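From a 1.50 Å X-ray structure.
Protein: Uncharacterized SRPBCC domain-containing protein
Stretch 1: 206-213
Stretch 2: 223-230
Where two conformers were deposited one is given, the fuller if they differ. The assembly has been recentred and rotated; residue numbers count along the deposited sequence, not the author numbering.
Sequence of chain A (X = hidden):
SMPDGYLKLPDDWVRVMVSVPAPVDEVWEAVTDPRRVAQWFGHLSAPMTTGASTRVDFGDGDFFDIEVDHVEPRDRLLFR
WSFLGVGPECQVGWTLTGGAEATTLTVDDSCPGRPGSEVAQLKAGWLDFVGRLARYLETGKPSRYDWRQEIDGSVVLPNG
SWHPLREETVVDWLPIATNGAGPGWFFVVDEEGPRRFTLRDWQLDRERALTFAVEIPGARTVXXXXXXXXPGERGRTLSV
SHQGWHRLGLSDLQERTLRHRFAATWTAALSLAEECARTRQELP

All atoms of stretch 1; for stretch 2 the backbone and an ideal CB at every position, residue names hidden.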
# COMPACT_ATOMS: atom_id res chain seq x y z
N ARG A 206 -4.91 -3.09 24.92
CA ARG A 206 -3.47 -3.25 25.09
C ARG A 206 -2.93 -4.47 24.34
O ARG A 206 -3.43 -5.58 24.51
CB ARG A 206 -3.14 -3.34 26.58
CG ARG A 206 -1.65 -3.44 26.89
CD ARG A 206 -1.40 -3.44 28.36
NE ARG A 206 0.02 -3.54 28.68
CZ ARG A 206 0.82 -2.51 28.92
NH1 ARG A 206 0.33 -1.27 28.90
NH2 ARG A 206 2.09 -2.70 29.20
N GLU A 207 -1.92 -4.23 23.49
CA GLU A 207 -1.21 -5.25 22.70
C GLU A 207 -2.13 -6.05 21.77
O GLU A 207 -1.81 -7.18 21.39
CB GLU A 207 -0.41 -6.20 23.61
CG GLU A 207 0.74 -5.47 24.31
CD GLU A 207 1.67 -6.38 25.09
OE1 GLU A 207 1.54 -7.63 25.02
OE2 GLU A 207 2.54 -5.82 25.81
N ARG A 208 -3.25 -5.44 21.37
CA ARG A 208 -4.20 -6.08 20.46
C ARG A 208 -4.60 -5.13 19.33
O ARG A 208 -4.36 -5.42 18.15
CB ARG A 208 -5.45 -6.53 21.22
CG ARG A 208 -5.23 -7.53 22.37
CD ARG A 208 -4.88 -8.91 21.86
NE ARG A 208 -4.72 -9.89 22.93
CZ ARG A 208 -3.59 -10.13 23.58
NH1 ARG A 208 -2.48 -9.46 23.28
NH2 ARG A 208 -3.56 -11.07 24.52
N ALA A 209 -5.18 -3.98 19.68
CA ALA A 209 -5.79 -3.14 18.67
C ALA A 209 -5.99 -1.74 19.23
O ALA A 209 -6.16 -1.56 20.43
CB ALA A 209 -7.13 -3.71 18.19
N LEU A 210 -5.98 -0.77 18.33
CA LEU A 210 -6.15 0.64 18.66
C LEU A 210 -7.06 1.25 17.61
O LEU A 210 -6.80 1.08 16.41
CB LEU A 210 -4.80 1.36 18.69
CG LEU A 210 -4.83 2.89 18.67
CD1 LEU A 210 -5.48 3.43 19.92
CD2 LEU A 210 -3.42 3.41 18.52
N THR A 211 -8.11 1.94 18.03
CA THR A 211 -8.94 2.67 17.09
C THR A 211 -9.07 4.11 17.57
O THR A 211 -9.04 4.40 18.77
CB THR A 211 -10.33 2.05 16.91
OG1 THR A 211 -11.04 2.01 18.15
CG2 THR A 211 -10.20 0.63 16.40
N PHE A 212 -9.19 5.01 16.60
CA PHE A 212 -9.49 6.40 16.90
C PHE A 212 -9.96 7.06 15.62
O PHE A 212 -9.83 6.51 14.52
CB PHE A 212 -8.29 7.15 17.52
CG PHE A 212 -7.04 7.13 16.69
CD1 PHE A 212 -6.79 8.11 15.75
CD2 PHE A 212 -6.08 6.14 16.86
CE1 PHE A 212 -5.64 8.10 14.99
CE2 PHE A 212 -4.94 6.11 16.10
CZ PHE A 212 -4.70 7.10 15.16
N ALA A 213 -10.49 8.27 15.77
CA ALA A 213 -10.99 9.06 14.66
C ALA A 213 -10.15 10.32 14.56
O ALA A 213 -9.66 10.83 15.57
CB ALA A 213 -12.45 9.43 14.86
N UNK A 223 -12.56 10.85 9.72
CA UNK A 223 -11.82 9.69 9.25
C UNK A 223 -11.63 8.70 10.40
O UNK A 223 -11.70 9.07 11.57
CB UNK A 223 -10.47 10.11 8.67
N UNK A 224 -11.43 7.43 10.05
CA UNK A 224 -11.41 6.34 11.02
C UNK A 224 -10.11 5.57 10.88
O UNK A 224 -9.75 5.15 9.77
CB UNK A 224 -12.61 5.41 10.83
N UNK A 225 -9.43 5.35 12.00
CA UNK A 225 -8.13 4.69 11.99
C UNK A 225 -8.18 3.45 12.86
O UNK A 225 -8.68 3.49 13.99
CB UNK A 225 -7.03 5.64 12.47
N UNK A 226 -7.64 2.36 12.33
CA UNK A 226 -7.54 1.09 13.02
C UNK A 226 -6.10 0.62 12.92
O UNK A 226 -5.55 0.52 11.82
CB UNK A 226 -8.51 0.06 12.44
N UNK A 227 -5.48 0.34 14.06
CA UNK A 227 -4.13 -0.19 14.15
C UNK A 227 -4.21 -1.53 14.89
O UNK A 227 -4.90 -1.63 15.91
CB UNK A 227 -3.19 0.79 14.86
N UNK A 228 -3.53 -2.54 14.38
CA UNK A 228 -3.59 -3.86 14.98
C UNK A 228 -2.22 -4.51 14.92
O UNK A 228 -1.41 -4.18 14.06
CB UNK A 228 -4.63 -4.73 14.28
N UNK A 229 -1.99 -5.43 15.84
CA UNK A 229 -0.81 -6.29 15.77
C UNK A 229 -1.27 -7.74 15.71
O UNK A 229 -2.22 -8.14 16.39
CB UNK A 229 0.12 -6.06 16.96
N UNK A 230 -0.62 -8.52 14.85
CA UNK A 230 -0.90 -9.94 14.71
C UNK A 230 0.38 -10.70 14.97
O UNK A 230 1.39 -10.46 14.28
CB UNK A 230 -1.47 -10.27 13.33

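The two stretches run antiparallel, their strand axes 4.6 Å apart at closest approach, so positions 224 to 228 can each be read against a partner in 209-213.

At position 223 the ideal CB has nothing of stretch 1 within 5.5 Å and points sideways; the extended backbone would favour a beta-branched residue, but many would fit. It is T223.

Position 224 pairs with A213, on the face that also carries T211 and A209. Its CB approaches only F212 O, at 4.7 Å, so stretch 1 offers no specific partner and either small or large residues could stand here. A224 adds little contact of its own.

Position 225 is more demanding. It shares a face with F212, and its CB lies over one face of the phenyl ring, which F212's p rotamer (chi1 57°) lays over this neighbour. A compact, apolar or polarizable side chain suits such a ring: alanine, valine or cysteine. The residue is C225. Its CB sits 3.9 Å from the centroid of the F212 ring, nearly along the normal, in a CH-pi contact; its SG, in the t rotamer, lies obliquely 4.1 Å from that centroid and 3.6 Å from F212 CZ. Two backbone hydrogen bonds fix the pair, C225 N to F212 O at 2.8 Å and F212 N to C225 O at 3.1 Å.

Position 226 faces the T211 side, its CB 4.3 Å from T211 CG2. A methyl group asks for aliphatic contact, but a long chain with a polar end would serve equally. Q226 supplies the methylene: its CG lies 3.9 Å from T211 CG2.

Position 227 returns to the face of L210 and F212, where a leucine side chain invites a beta-branched or other aliphatic residue. V227 fits, its CB 4.2 Å from L210 CB. Two backbone hydrogen bonds join the pair, L210 N to V227 O at 2.8 Å and V227 N to L210 O at 2.8 Å.

At position 228 the CB stands 4.8 Å from A209 CB; the small alanine leaves room for a long side chain to pass. R228 uses it: NH1 comes 3.7 Å from A209 CB and 4.1 Å from T211 CG2, both methyls at the edge of the guanidinium.

Position 229 points sideways, near the carbonyl oxygens of E207 and R208; small polar or beta-branched residues suit it. T229 OG1 comes 3.6 Å from E207 O, without a hydrogen bond. T229 N makes a weak one to R208 O (3.3 Å), and a water donates to both R208 O and T229 O.

Position 230 points away, so stretch 1 does not restrict the choice; E230 makes no contact with it.

Stretch 2 (223-230) TACQVRTE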
# COMPACT_ATOMS: atom_id res chain seq x y z
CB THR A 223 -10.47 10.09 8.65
OG1 THR A 223 -9.62 10.65 9.65
CG2 THR A 223 -10.65 11.07 7.52
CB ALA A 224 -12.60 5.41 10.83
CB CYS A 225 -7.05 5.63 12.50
SG CYS A 225 -5.45 4.85 12.49
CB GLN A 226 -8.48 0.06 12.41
CG GLN A 226 -9.95 0.44 12.48
CD GLN A 226 -10.62 0.40 11.12
OE1 GLN A 226 -10.31 -0.44 10.28
NE2 GLN A 226 -11.54 1.33 10.90
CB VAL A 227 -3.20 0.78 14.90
CG1 VAL A 227 -1.77 0.23 14.98
CG2 VAL A 227 -3.20 2.14 14.24
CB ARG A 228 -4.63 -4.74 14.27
CG ARG A 228 -5.94 -4.03 13.99
CD ARG A 228 -7.12 -4.98 13.90
NE ARG A 228 -8.26 -4.35 13.23
CZ ARG A 228 -8.97 -3.34 13.74
NH1 ARG A 228 -8.66 -2.83 14.93
NH2 ARG A 228 -9.98 -2.83 13.05
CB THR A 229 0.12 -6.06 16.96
OG1 THR A 229 -0.62 -6.12 18.18
CG2 THR A 229 0.81 -4.73 16.84
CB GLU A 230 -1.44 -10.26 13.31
CG GLU A 230 -1.66 -11.75 13.11
CD GLU A 230 -2.56 -12.08 11.93
OE1 GLU A 230 -3.40 -11.23 11.55
OE2 GLU A 230 -2.43 -13.19 11.38
O HOH W 1 -4.59 -8.18 17.65
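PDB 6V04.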